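PDB 5D8D: D-alanine--D-alanine ligase from Acinetobacter baumannii ACICU, which catalyses the ATP-dependent joining of two D-alanines into D-alanyl-D-alanine, a building step of the peptidoglycan cell wall. Local coordinates for residues 5-10 against 58-63; 15-20 against 66-71; 29-34 against 290-295; 140-145 against 170-175; 183-188 against 253-258. All coordinates share one frame; numbering follows the deposited sequence.

Interaction 1 holds the start of strand 9-13 beside strand 60-63; interaction 2 joins the loops that follow these strands. Their centres are 21 Å apart, and I63 packs on G70 between them. Interaction 3 attaches helix 21-37 of the same N-terminal region to helix 292-301, late in the chain. It touches interaction 1 where F62 meets V31. Interactions 4 and 5 belong to the ATP-grasp part. Both hold residues predicted to bind ATP, and interaction 5 also holds D255, a predicted magnesium ligand. Their nearest atoms are about 7 Å apart. Interaction 2 reaches interaction 4 through E20 OE1 and E144 OE1, two like-charged groups 3.4 Å apart. Interactions 1 and 3 lie away from the predicted sites.

Interaction 1. Residues 5-10 against 58-63; sequences TKFGKV and YDRAFI
The side chain of R60 crosses that of F7 at about a right angle. The contact starts the parallel pairing of strands 9-13 and 60-63 in the Rossmann-like N-terminal domain, and V10 faces R60 in a parallel bridge. R60 CG sits between the backbone N and the carbonyl carbon (chi1 72°), which brings it 3.9 Å from V10 CB. Bends at chi2 and chi3 then turn the chain toward F7. R60 CD meets the edge of the F7 ring, 4.0 Å from F7 CD1. The guanidinium plane stands 69° from the ring plane. R60 NH1 donates to F7 O over 3.3 Å, from well above the carbonyl plane. R60 NE has a second partner, T303 OG1, and L300 of helix 292-301 packs on both R60 and F7.

Y58 runs obliquely past K9, with Y58 CD1 3.9 Å from K9 CB. The Y58 hydroxyl is hydrogen-bonded to E43. Between these two side-chain pairs, D59 grips the backbone of K9 twice. D59 N donates to K9 O over 2.8 Å, and R60 N adds a weak bond to the same oxygen. The D59 carboxylate reaches back past G8, whose positive phi turns the chain out of helix 3-7. K9 N points straight at D59 OD2, 3.0 Å away, and meets its anti lone pair at an N-H...O angle of 179°.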
# COMPACT_ATOMS: atom_id res chain seq x y z
N THR A 5 1.51 -34.43 2.25
CA THR A 5 0.38 -34.39 1.32
C THR A 5 -0.30 -33.04 1.41
O THR A 5 -0.31 -32.30 0.45
CB THR A 5 -0.60 -35.55 1.60
OG1 THR A 5 -0.04 -36.75 1.05
CG2 THR A 5 -1.99 -35.30 0.99
N LYS A 6 -0.80 -32.74 2.61
CA LYS A 6 -1.61 -31.56 2.95
C LYS A 6 -1.09 -30.24 2.40
O LYS A 6 -1.87 -29.43 1.95
CB LYS A 6 -1.72 -31.46 4.48
CG LYS A 6 -2.57 -30.35 5.07
CD LYS A 6 -3.22 -30.81 6.38
CE LYS A 6 -3.86 -29.69 7.20
NZ LYS A 6 -2.96 -29.17 8.28
N PHE A 7 0.23 -30.03 2.47
CA PHE A 7 0.90 -28.78 2.01
C PHE A 7 1.69 -28.88 0.71
O PHE A 7 2.06 -27.82 0.15
CB PHE A 7 1.84 -28.23 3.09
CG PHE A 7 1.15 -27.91 4.39
CD1 PHE A 7 0.33 -26.79 4.51
CD2 PHE A 7 1.32 -28.72 5.51
CE1 PHE A 7 -0.30 -26.50 5.72
CE2 PHE A 7 0.71 -28.42 6.71
CZ PHE A 7 -0.11 -27.31 6.81
N GLY A 8 2.00 -30.09 0.23
CA GLY A 8 2.75 -30.20 -1.02
C GLY A 8 4.10 -29.50 -0.86
O GLY A 8 4.68 -29.54 0.23
N LYS A 9 4.60 -28.84 -1.91
CA LYS A 9 5.97 -28.29 -1.87
C LYS A 9 5.89 -26.90 -1.32
O LYS A 9 5.18 -26.10 -1.90
CB LYS A 9 6.66 -28.31 -3.23
CG LYS A 9 7.05 -29.70 -3.68
CD LYS A 9 7.91 -29.70 -4.94
CE LYS A 9 9.38 -29.44 -4.62
NZ LYS A 9 10.03 -28.70 -5.74
N VAL A 10 6.57 -26.62 -0.19
CA VAL A 10 6.54 -25.29 0.37
C VAL A 10 7.87 -24.62 0.25
O VAL A 10 8.87 -25.24 0.50
CB VAL A 10 5.84 -25.15 1.76
CG1 VAL A 10 5.31 -26.46 2.31
CG2 VAL A 10 6.62 -24.32 2.75
N TYR A 58 6.46 -24.44 -6.66
CA TYR A 58 5.96 -24.67 -5.31
C TYR A 58 4.45 -24.50 -5.21
O TYR A 58 3.84 -23.74 -5.94
CB TYR A 58 6.67 -23.73 -4.31
CG TYR A 58 8.14 -24.00 -4.24
CD1 TYR A 58 8.64 -25.01 -3.42
CD2 TYR A 58 9.02 -23.31 -5.03
CE1 TYR A 58 10.01 -25.29 -3.38
CE2 TYR A 58 10.38 -23.59 -5.02
CZ TYR A 58 10.87 -24.57 -4.20
OH TYR A 58 12.22 -24.78 -4.20
N ASP A 59 3.86 -25.23 -4.27
CA ASP A 59 2.45 -25.15 -3.99
C ASP A 59 2.06 -23.99 -3.09
O ASP A 59 0.89 -23.61 -3.09
CB ASP A 59 1.98 -26.47 -3.42
CG ASP A 59 2.05 -27.58 -4.44
OD1 ASP A 59 1.25 -27.54 -5.39
OD2 ASP A 59 2.92 -28.48 -4.31
N ARG A 60 3.02 -23.41 -2.36
CA ARG A 60 2.75 -22.29 -1.44
C ARG A 60 4.05 -21.76 -0.85
O ARG A 60 5.08 -22.41 -0.96
CB ARG A 60 1.78 -22.69 -0.29
CG ARG A 60 2.34 -23.61 0.80
CD ARG A 60 1.48 -24.83 1.16
NE ARG A 60 0.08 -24.49 1.10
CZ ARG A 60 -0.83 -25.02 0.29
NH1 ARG A 60 -0.58 -26.02 -0.53
NH2 ARG A 60 -2.06 -24.53 0.34
N ALA A 61 3.97 -20.60 -0.20
CA ALA A 61 5.12 -19.95 0.36
C ALA A 61 4.90 -19.52 1.81
O ALA A 61 3.84 -19.00 2.16
CB ALA A 61 5.46 -18.75 -0.50
N PHE A 62 5.95 -19.67 2.61
CA PHE A 62 6.01 -19.18 4.00
C PHE A 62 6.99 -18.02 3.95
O PHE A 62 8.17 -18.26 3.67
CB PHE A 62 6.55 -20.29 4.94
CG PHE A 62 6.39 -20.00 6.40
CD1 PHE A 62 6.94 -18.88 6.97
CD2 PHE A 62 5.72 -20.90 7.22
CE1 PHE A 62 6.78 -18.62 8.33
CE2 PHE A 62 5.55 -20.64 8.57
CZ PHE A 62 6.09 -19.50 9.12
N ILE A 63 6.53 -16.79 4.20
CA ILE A 63 7.35 -15.59 3.99
C ILE A 63 7.97 -15.15 5.31
O ILE A 63 7.29 -14.90 6.30
CB ILE A 63 6.56 -14.40 3.43
CG1 ILE A 63 5.92 -14.74 2.06
CG2 ILE A 63 7.47 -13.18 3.29
CD1 ILE A 63 4.92 -13.74 1.55

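Interaction 2. Residues 15-20 against 66-71; sequences GGKSAE and HGRGGE
R68 and K17 cross at about a right angle. R68 CD rests 4.0 Å from K17 CG. The K17 chain is extended beyond CG, and its CE comes 3.7 Å from R68 NH1 and also lies against G69 CA. This puts two like charges close together, with K17 NZ 4.0 Å from R68 NH1. K17 also makes a cation-pi contact with W81 of the second subunit, which may offset some of the repulsion. The same W81 donates its ring N-H to G69 O, so the pair of loops also forms part of the dimer contact.

Both segments are loops at the C-terminal ends of parallel strands, 9-13 and 60-63, of the Rossmann-like domain. This edge faces the predicted sites: the E20 side chain is about 3 Å from that of E144, in the predicted ATP-binding region, and the H66 side chain about 6 Å from that of N270, a predicted magnesium ligand. The third large contributor, H66, works mainly through its backbone and CB. S18 OG donates to H66 O over a short 2.6 Å, tilted 21° from the carbonyl plane. S18 OG lies between the backbone N and the carbonyl carbon (chi1 79°). From there S18 OG also accepts from E20 N at 3.1 Å, an ST turn just before helix 21-37. H66 CB packs on E20 CB at 3.9 Å. The H66 ring turns to other partners: ND1 bonds V272 O and NE2 bonds S27 OG.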
# COMPACT_ATOMS: atom_id res chain seq x y z
N GLY A 15 16.21 -14.51 3.70
CA GLY A 15 17.37 -13.69 3.28
C GLY A 15 16.94 -12.42 2.58
O GLY A 15 16.51 -11.48 3.20
N GLY A 16 17.05 -12.41 1.27
CA GLY A 16 16.55 -11.33 0.46
C GLY A 16 17.56 -10.23 0.35
O GLY A 16 18.73 -10.45 0.62
N LYS A 17 17.08 -9.05 -0.02
CA LYS A 17 17.92 -7.92 -0.42
C LYS A 17 17.98 -6.77 0.59
O LYS A 17 18.64 -5.78 0.33
CB LYS A 17 17.46 -7.40 -1.78
CG LYS A 17 16.08 -6.70 -1.79
CD LYS A 17 15.71 -6.33 -3.21
CE LYS A 17 14.23 -6.01 -3.36
NZ LYS A 17 13.95 -5.89 -4.82
N SER A 18 17.28 -6.87 1.72
CA SER A 18 17.19 -5.77 2.67
C SER A 18 18.36 -5.67 3.70
O SER A 18 19.20 -6.55 3.84
CB SER A 18 15.86 -5.84 3.40
OG SER A 18 15.87 -6.79 4.42
N ALA A 19 18.37 -4.56 4.42
CA ALA A 19 19.25 -4.37 5.58
C ALA A 19 19.13 -5.51 6.61
O ALA A 19 20.11 -5.84 7.27
CB ALA A 19 18.94 -3.03 6.25
N GLU A 20 17.93 -6.10 6.69
CA GLU A 20 17.60 -7.16 7.65
C GLU A 20 17.83 -8.59 7.07
O GLU A 20 17.32 -9.56 7.61
CB GLU A 20 16.15 -6.98 8.08
CG GLU A 20 15.84 -5.62 8.72
CD GLU A 20 15.72 -4.43 7.74
OE1 GLU A 20 15.73 -3.25 8.20
OE2 GLU A 20 15.63 -4.65 6.50
N HIS A 66 12.36 -10.12 6.02
CA HIS A 66 12.12 -8.89 6.73
C HIS A 66 12.63 -7.70 5.92
O HIS A 66 13.65 -7.79 5.22
CB HIS A 66 12.77 -8.94 8.10
CG HIS A 66 12.51 -10.20 8.84
ND1 HIS A 66 11.24 -10.58 9.20
CD2 HIS A 66 13.33 -11.18 9.24
CE1 HIS A 66 11.30 -11.74 9.83
NE2 HIS A 66 12.56 -12.13 9.86
N GLY A 67 11.90 -6.59 6.06
CA GLY A 67 12.25 -5.32 5.43
C GLY A 67 11.95 -5.23 3.94
O GLY A 67 11.18 -6.01 3.38
N ARG A 68 12.61 -4.26 3.31
CA ARG A 68 12.43 -3.89 1.92
C ARG A 68 12.50 -5.14 1.06
O ARG A 68 13.39 -5.95 1.18
CB ARG A 68 13.47 -2.79 1.56
CG ARG A 68 13.74 -2.39 0.10
CD ARG A 68 14.98 -3.12 -0.45
NE ARG A 68 16.00 -2.26 -1.08
CZ ARG A 68 16.12 -2.00 -2.39
NH1 ARG A 68 15.26 -2.48 -3.30
NH2 ARG A 68 17.12 -1.22 -2.81
N GLY A 69 11.47 -5.32 0.25
CA GLY A 69 11.35 -6.48 -0.62
C GLY A 69 10.35 -7.50 -0.12
O GLY A 69 9.70 -8.16 -0.91
N GLY A 70 10.25 -7.64 1.20
CA GLY A 70 9.56 -8.78 1.80
C GLY A 70 8.36 -8.46 2.62
O GLY A 70 7.45 -9.24 2.68
N GLU A 71 8.39 -7.29 3.22
CA GLU A 71 7.40 -6.79 4.14
C GLU A 71 6.56 -5.62 3.53
O GLU A 71 5.60 -5.17 4.13
CB GLU A 71 8.21 -6.30 5.34
CG GLU A 71 7.50 -6.13 6.66
CD GLU A 71 8.47 -5.77 7.78
OE1 GLU A 71 8.07 -4.92 8.62
OE2 GLU A 71 9.62 -6.30 7.80

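Interaction 3. Residues 29-34 against 290-295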
# COMPACT_ATOMS: atom_id res chain seq x y z
N GLN A 29 15.97 -20.21 8.54
CA GLN A 29 16.55 -21.45 9.03
C GLN A 29 15.70 -22.01 10.11
O GLN A 29 15.41 -23.22 10.13
CB GLN A 29 17.95 -21.21 9.60
CG GLN A 29 19.05 -21.85 8.81
CD GLN A 29 18.99 -23.34 8.90
OE1 GLN A 29 19.02 -24.02 7.90
NE2 GLN A 29 18.87 -23.84 10.09
N ALA A 30 15.29 -21.17 11.06
CA ALA A 30 14.49 -21.74 12.16
C ALA A 30 13.14 -22.27 11.67
O ALA A 30 12.68 -23.34 12.09
CB ALA A 30 14.31 -20.74 13.29
N VAL A 31 12.52 -21.55 10.73
CA VAL A 31 11.24 -21.99 10.18
C VAL A 31 11.40 -23.24 9.34
O VAL A 31 10.57 -24.16 9.40
CB VAL A 31 10.55 -20.88 9.38
CG1 VAL A 31 9.30 -21.43 8.69
CG2 VAL A 31 10.19 -19.76 10.32
N LEU A 32 12.47 -23.30 8.56
CA LEU A 32 12.73 -24.49 7.75
C LEU A 32 12.87 -25.74 8.59
O LEU A 32 12.18 -26.74 8.35
CB LEU A 32 13.98 -24.29 6.89
CG LEU A 32 14.30 -25.36 5.86
CD1 LEU A 32 13.20 -25.45 4.82
CD2 LEU A 32 15.61 -25.02 5.20
N ASP A 33 13.73 -25.68 9.60
CA ASP A 33 13.92 -26.82 10.51
C ASP A 33 12.64 -27.26 11.19
O ASP A 33 12.45 -28.44 11.45
CB ASP A 33 14.98 -26.52 11.59
CG ASP A 33 16.42 -26.52 11.06
OD1 ASP A 33 16.74 -27.29 10.11
OD2 ASP A 33 17.25 -25.76 11.62
N ALA A 34 11.79 -26.31 11.52
CA ALA A 34 10.56 -26.61 12.21
C ALA A 34 9.55 -27.29 11.29
O ALA A 34 8.89 -28.27 11.67
CB ALA A 34 9.96 -25.33 12.82
N TYR A 290 1.57 -23.23 22.05
CA TYR A 290 2.21 -23.60 20.78
C TYR A 290 3.68 -23.83 21.01
O TYR A 290 4.38 -22.96 21.49
CB TYR A 290 1.98 -22.56 19.65
CG TYR A 290 0.54 -22.45 19.13
CD1 TYR A 290 -0.35 -21.57 19.73
CD2 TYR A 290 0.07 -23.21 18.07
CE1 TYR A 290 -1.67 -21.44 19.29
CE2 TYR A 290 -1.26 -23.10 17.63
CZ TYR A 290 -2.12 -22.19 18.24
OH TYR A 290 -3.42 -22.00 17.86
N SER A 291 4.17 -25.01 20.66
CA SER A 291 5.62 -25.14 20.50
C SER A 291 5.94 -24.26 19.31
O SER A 291 5.03 -23.84 18.59
CB SER A 291 6.04 -26.58 20.20
OG SER A 291 5.68 -26.97 18.87
N PHE A 292 7.22 -24.00 19.10
CA PHE A 292 7.65 -23.28 17.90
C PHE A 292 7.28 -24.00 16.61
O PHE A 292 6.91 -23.35 15.63
CB PHE A 292 9.15 -23.05 17.94
CG PHE A 292 9.68 -22.30 16.77
CD1 PHE A 292 9.71 -20.91 16.78
CD2 PHE A 292 10.21 -22.97 15.66
CE1 PHE A 292 10.26 -20.20 15.72
CE2 PHE A 292 10.72 -22.27 14.57
CZ PHE A 292 10.75 -20.88 14.60
N ASP A 293 7.36 -25.33 16.62
CA ASP A 293 7.01 -26.12 15.41
C ASP A 293 5.50 -26.08 15.14
O ASP A 293 5.08 -26.02 14.00
CB ASP A 293 7.48 -27.57 15.51
CG ASP A 293 8.97 -27.70 15.73
OD1 ASP A 293 9.67 -26.69 15.89
OD2 ASP A 293 9.45 -28.85 15.78
N GLU A 294 4.71 -26.08 16.21
CA GLU A 294 3.27 -26.01 16.07
C GLU A 294 2.90 -24.62 15.56
O GLU A 294 2.09 -24.48 14.66
CB GLU A 294 2.56 -26.32 17.40
CG GLU A 294 2.53 -27.80 17.77
CD GLU A 294 2.27 -28.08 19.25
OE1 GLU A 294 2.56 -27.24 20.14
OE2 GLU A 294 1.79 -29.19 19.54
N LEU A 295 3.53 -23.60 16.12
CA LEU A 295 3.35 -22.24 15.64
C LEU A 295 3.60 -22.15 14.11
O LEU A 295 2.80 -21.54 13.40
CB LEU A 295 4.27 -21.28 16.41
CG LEU A 295 4.50 -19.89 15.86
CD1 LEU A 295 3.15 -19.19 15.77
CD2 LEU A 295 5.47 -19.12 16.73
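F292 sets the edge of its ring against A30 and A34 of helix 21-37. F292 CG is anti to the backbone N (chi1 -179°), on the side of helix 21-37. F292 CE2 lies 3.6 Å from A34 CB. The next ring atom, F292 CZ, is 3.8 Å from A30 CB. V31 stands further back, and M275 touches both V31 and F292. P282 of helix 280-286 also packs on F292.

Polar atoms touch apolar ones at two places. A30 O faces the ring edge, 3.3 Å from F292 CE2, while also accepting the helical bond from A34 N. D293 OD1 comes 3.4 Å from A34 CB. The D293 carboxylate does not bond to the 29-34 segment; its OD1 forms a salt bridge with R37, about a turn beyond A34 in helix 21-37.

Hydrogen bonds of the second segment serve its own helix start. S291 OG accepts from E294 N at 3.0 Å, and S291 N donates to E294 OE1 at 2.8 Å, meeting its anti lone pair. This capping box closes the first turn of helix 292-301, from which F292 and D293 project.

The two segments share no hydrogen bond. Between them, the join of helix 292-301 to helix 21-37 of the N-terminal domain is ring-edge packing on two alanines, and the D293-R37 salt bridge adds a polar link just outside them.

Interaction 4. Residues 140-145 against 170-175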
# COMPACT_ATOMS: atom_id res chain seq x y z
N LYS A 140 11.52 9.49 13.98
CA LYS A 140 11.73 8.14 13.43
C LYS A 140 11.65 8.12 11.91
O LYS A 140 10.89 8.90 11.33
CB LYS A 140 10.76 7.11 14.07
CG LYS A 140 9.29 7.52 14.19
CD LYS A 140 8.44 6.42 14.82
CE LYS A 140 8.63 6.31 16.33
NZ LYS A 140 7.63 5.39 16.95
N PRO A 141 12.43 7.22 11.26
CA PRO A 141 12.29 7.08 9.81
C PRO A 141 10.93 6.46 9.55
O PRO A 141 10.51 5.55 10.27
CB PRO A 141 13.41 6.11 9.42
CG PRO A 141 13.61 5.27 10.63
CD PRO A 141 13.33 6.18 11.81
N VAL A 142 10.25 7.00 8.54
CA VAL A 142 8.90 6.58 8.19
C VAL A 142 8.81 5.11 7.74
O VAL A 142 7.80 4.45 8.04
CB VAL A 142 8.35 7.51 7.09
CG1 VAL A 142 7.04 6.99 6.52
CG2 VAL A 142 8.18 8.92 7.64
N HIS A 143 9.84 4.59 7.05
CA HIS A 143 9.70 3.33 6.31
C HIS A 143 10.43 2.11 6.87
O HIS A 143 10.09 0.99 6.46
CB HIS A 143 10.06 3.49 4.82
CG HIS A 143 9.02 4.20 4.02
ND1 HIS A 143 9.20 5.48 3.54
CD2 HIS A 143 7.79 3.81 3.62
CE1 HIS A 143 8.12 5.85 2.88
NE2 HIS A 143 7.25 4.86 2.91
N GLU A 144 11.37 2.28 7.80
CA GLU A 144 12.09 1.10 8.36
C GLU A 144 11.20 -0.02 8.99
O GLU A 144 11.68 -1.15 9.18
CB GLU A 144 13.22 1.52 9.31
CG GLU A 144 14.45 2.08 8.59
CD GLU A 144 15.34 1.01 7.94
OE1 GLU A 144 14.84 -0.03 7.44
OE2 GLU A 144 16.58 1.20 7.90
N GLY A 145 9.92 0.30 9.27
CA GLY A 145 8.87 -0.68 9.57
C GLY A 145 9.11 -1.58 10.76
O GLY A 145 9.91 -1.26 11.64
N ASP A 170 16.15 6.92 5.57
CA ASP A 170 14.92 7.44 4.93
C ASP A 170 15.02 8.92 4.49
O ASP A 170 15.37 9.78 5.29
CB ASP A 170 13.76 7.30 5.92
CG ASP A 170 12.58 6.55 5.34
OD1 ASP A 170 12.03 6.99 4.30
OD2 ASP A 170 12.20 5.54 5.95
N ALA A 171 14.68 9.21 3.24
CA ALA A 171 14.46 10.60 2.80
C ALA A 171 13.32 11.25 3.59
O ALA A 171 13.41 12.42 3.96
CB ALA A 171 14.15 10.65 1.31
N VAL A 172 12.26 10.47 3.85
CA VAL A 172 11.07 10.94 4.61
C VAL A 172 11.06 10.44 6.09
O VAL A 172 11.28 9.25 6.39
CB VAL A 172 9.74 10.66 3.82
CG1 VAL A 172 9.58 9.19 3.44
CG2 VAL A 172 8.53 11.20 4.58
N VAL A 173 10.83 11.38 7.01
CA VAL A 173 11.01 11.19 8.47
C VAL A 173 9.79 11.83 9.17
O VAL A 173 9.24 12.83 8.68
CB VAL A 173 12.35 11.84 8.93
CG1 VAL A 173 12.49 11.90 10.44
CG2 VAL A 173 13.55 11.10 8.34
N MET A 174 9.32 11.22 10.28
CA MET A 174 8.21 11.79 11.09
C MET A 174 8.64 12.12 12.52
O MET A 174 9.32 11.33 13.16
CB MET A 174 6.95 10.90 11.15
CG MET A 174 7.13 9.46 11.61
SD MET A 174 5.74 8.74 12.55
CE MET A 174 4.29 9.50 11.81
N ALA A 175 8.25 13.31 12.98
CA ALA A 175 8.33 13.66 14.39
C ALA A 175 6.97 13.33 15.01
O ALA A 175 5.97 13.91 14.62
CB ALA A 175 8.68 15.13 14.58
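K140 and M174 lie side by side and point the same way, with K140 CG 3.9 Å from M174 CG. This is the tight part of the contact. K140 N donates to M174 O, and M174 N returns a 3.0 Å bond to K140 O. Beyond P141, V142 CG2 packs 3.8 Å from V172 CG2. V101 of helix 100-108 packs on both V142 and M174. K140 NZ leads away from the strand pair to a salt bridge with E176.

The pair belongs to the antiparallel sheet of the central ATP-grasp domain, and all twelve residues fall in the predicted ATP-binding region. Past P141 the strands part, and V142 N reaches V172 O over a longer 3.3 Å.

The more solvent-exposed side, D170, V172 and H143, is held by polar bonds rather than by strand pairing. D170 spans H143 with both oxygens. D170 OD2 accepts from H143 N at 2.8 Å, on its syn side but 33° out of the carboxylate plane. D170 OD1 accepts from H143 ND1 at 3.3 Å through its syn lone pair, nearly in the ring plane. V172 CG1 touches the edge of the H143 ring, 3.7 Å from H143 CE1, and Q92 of the second subunit packs on the same histidine.

Interaction 5. Residues 183-188 against 253-258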
# COMPACT_ATOMS: atom_id res chain seq x y z
N GLU A 183 5.69 0.26 26.81
CA GLU A 183 5.44 -0.21 25.45
C GLU A 183 5.17 -1.69 25.46
O GLU A 183 5.86 -2.44 26.14
CB GLU A 183 6.64 0.09 24.58
CG GLU A 183 6.32 0.01 23.10
CD GLU A 183 7.50 0.32 22.22
OE1 GLU A 183 8.38 1.08 22.69
OE2 GLU A 183 7.51 -0.17 21.05
N PHE A 184 4.17 -2.10 24.70
CA PHE A 184 3.73 -3.49 24.59
C PHE A 184 3.70 -3.99 23.16
O PHE A 184 3.57 -3.18 22.26
CB PHE A 184 2.34 -3.63 25.19
CG PHE A 184 2.28 -3.18 26.61
CD1 PHE A 184 2.10 -1.83 26.91
CD2 PHE A 184 2.46 -4.08 27.64
CE1 PHE A 184 2.06 -1.40 28.23
CE2 PHE A 184 2.42 -3.66 28.97
CZ PHE A 184 2.22 -2.32 29.26
N THR A 185 3.86 -5.30 22.93
CA THR A 185 3.61 -5.90 21.62
C THR A 185 2.52 -6.92 21.75
O THR A 185 2.44 -7.68 22.71
CB THR A 185 4.87 -6.43 20.92
OG1 THR A 185 4.64 -6.52 19.50
CG2 THR A 185 5.26 -7.75 21.37
N ILE A 186 1.63 -6.92 20.78
CA ILE A 186 0.51 -7.85 20.75
C ILE A 186 0.67 -8.64 19.48
O ILE A 186 0.56 -8.08 18.42
CB ILE A 186 -0.80 -7.08 20.80
CG1 ILE A 186 -0.85 -6.34 22.13
CG2 ILE A 186 -1.99 -8.03 20.66
CD1 ILE A 186 -0.19 -4.98 22.14
N SER A 187 0.94 -9.92 19.60
CA SER A 187 1.20 -10.78 18.46
C SER A 187 -0.09 -11.34 17.94
O SER A 187 -1.07 -11.40 18.65
CB SER A 187 2.13 -11.92 18.87
OG SER A 187 3.38 -11.43 19.33
N PHE A 188 -0.09 -11.79 16.70
CA PHE A 188 -1.31 -12.31 16.10
C PHE A 188 -1.07 -13.67 15.52
O PHE A 188 -0.01 -13.93 14.98
CB PHE A 188 -1.89 -11.32 15.05
CG PHE A 188 -2.66 -10.18 15.66
CD1 PHE A 188 -1.99 -9.08 16.18
CD2 PHE A 188 -4.04 -10.25 15.78
CE1 PHE A 188 -2.67 -8.06 16.80
CE2 PHE A 188 -4.75 -9.21 16.40
CZ PHE A 188 -4.05 -8.10 16.89
N ARG A 253 2.45 -8.51 14.46
CA ARG A 253 2.50 -7.85 15.75
C ARG A 253 1.98 -6.43 15.58
O ARG A 253 2.26 -5.79 14.54
CB ARG A 253 3.92 -7.75 16.23
CG ARG A 253 4.57 -9.06 16.66
CD ARG A 253 6.07 -8.88 16.94
NE ARG A 253 6.30 -7.66 17.69
CZ ARG A 253 7.37 -6.88 17.64
NH1 ARG A 253 8.42 -7.21 16.89
NH2 ARG A 253 7.40 -5.76 18.37
N ILE A 254 1.26 -5.94 16.59
CA ILE A 254 0.98 -4.53 16.75
C ILE A 254 1.73 -4.07 17.96
O ILE A 254 1.65 -4.70 19.02
CB ILE A 254 -0.49 -4.30 17.03
CG1 ILE A 254 -1.36 -4.85 15.87
CG2 ILE A 254 -0.76 -2.81 17.30
CD1 ILE A 254 -1.52 -3.93 14.69
N ASP A 255 2.44 -2.95 17.86
CA ASP A 255 3.04 -2.32 19.04
C ASP A 255 2.18 -1.18 19.56
O ASP A 255 1.56 -0.43 18.79
CB ASP A 255 4.41 -1.79 18.72
CG ASP A 255 5.42 -2.90 18.44
OD1 ASP A 255 5.15 -4.12 18.68
OD2 ASP A 255 6.51 -2.51 17.96
N ALA A 256 2.15 -1.04 20.87
CA ALA A 256 1.32 -0.02 21.50
C ALA A 256 1.97 0.51 22.78
O ALA A 256 2.88 -0.11 23.33
CB ALA A 256 -0.07 -0.56 21.77
N MET A 257 1.50 1.68 23.20
CA MET A 257 1.90 2.35 24.43
C MET A 257 0.72 2.36 25.42
O MET A 257 -0.43 2.52 25.00
CB MET A 257 2.26 3.79 24.09
CG MET A 257 3.46 4.34 24.81
SD MET A 257 5.00 3.61 24.23
CE MET A 257 6.16 4.98 24.42
N GLN A 258 0.97 2.18 26.72
CA GLN A 258 0.02 2.68 27.74
C GLN A 258 0.59 3.91 28.44
O GLN A 258 1.71 3.87 28.86
CB GLN A 258 -0.35 1.63 28.78
CG GLN A 258 -1.61 2.01 29.61
CD GLN A 258 -1.91 1.09 30.79
OE1 GLN A 258 -3.09 0.81 31.14
NE2 GLN A 258 -0.85 0.63 31.43
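T185 OG1 sits between R253 and D255 and bonds to both. The two segments are antiparallel strands in the middle of a four-stranded sheet of the ATP-grasp fold. D255 is a predicted magnesium ligand, and E183 to T185 lie in the predicted ATP-binding region.

In the first shell, T185 OG1 donates to D255 OD1 over 2.6 Å, nearly along the C-O axis of the carboxylate. T185 OG1 accepts from R253 NE at 2.7 Å and lies in the guanidinium plane. The hydroxyl is anti to the backbone N (chi1 -158°), which places it beside both partners. R253 NH2 also reaches D255 OD1 at 2.8 Å. D255 OD1 thus has a short bond from T185 and a weak one, within a salt bridge, from R253. The other oxygen, D255 OD2, faces E183 OE2 at 4.0 Å, their carboxylate planes 65° apart. Such a gathering of acidic groups, with E268 close by, is consistent with the predicted magnesium site, which is without a metal in this apo structure.

Backbone pairing sets the spacing of this group. F184 and A256 exchange two hydrogen bonds, as do I186 and I254. T185 and D255 form the non-hydrogen-bonded pair between them, which directs both side chains to the same face. On that face M257 SD also packs against E183 CB.

The opposite face, with F184, I186, I254 and A256, is apolar and turns toward helix 229-245. F243 of that helix stacks on F188. The F188 ring in turn meets the neighbouring strand 252-259 obliquely, with F188 CE1 3.6 Å from I254 CG1.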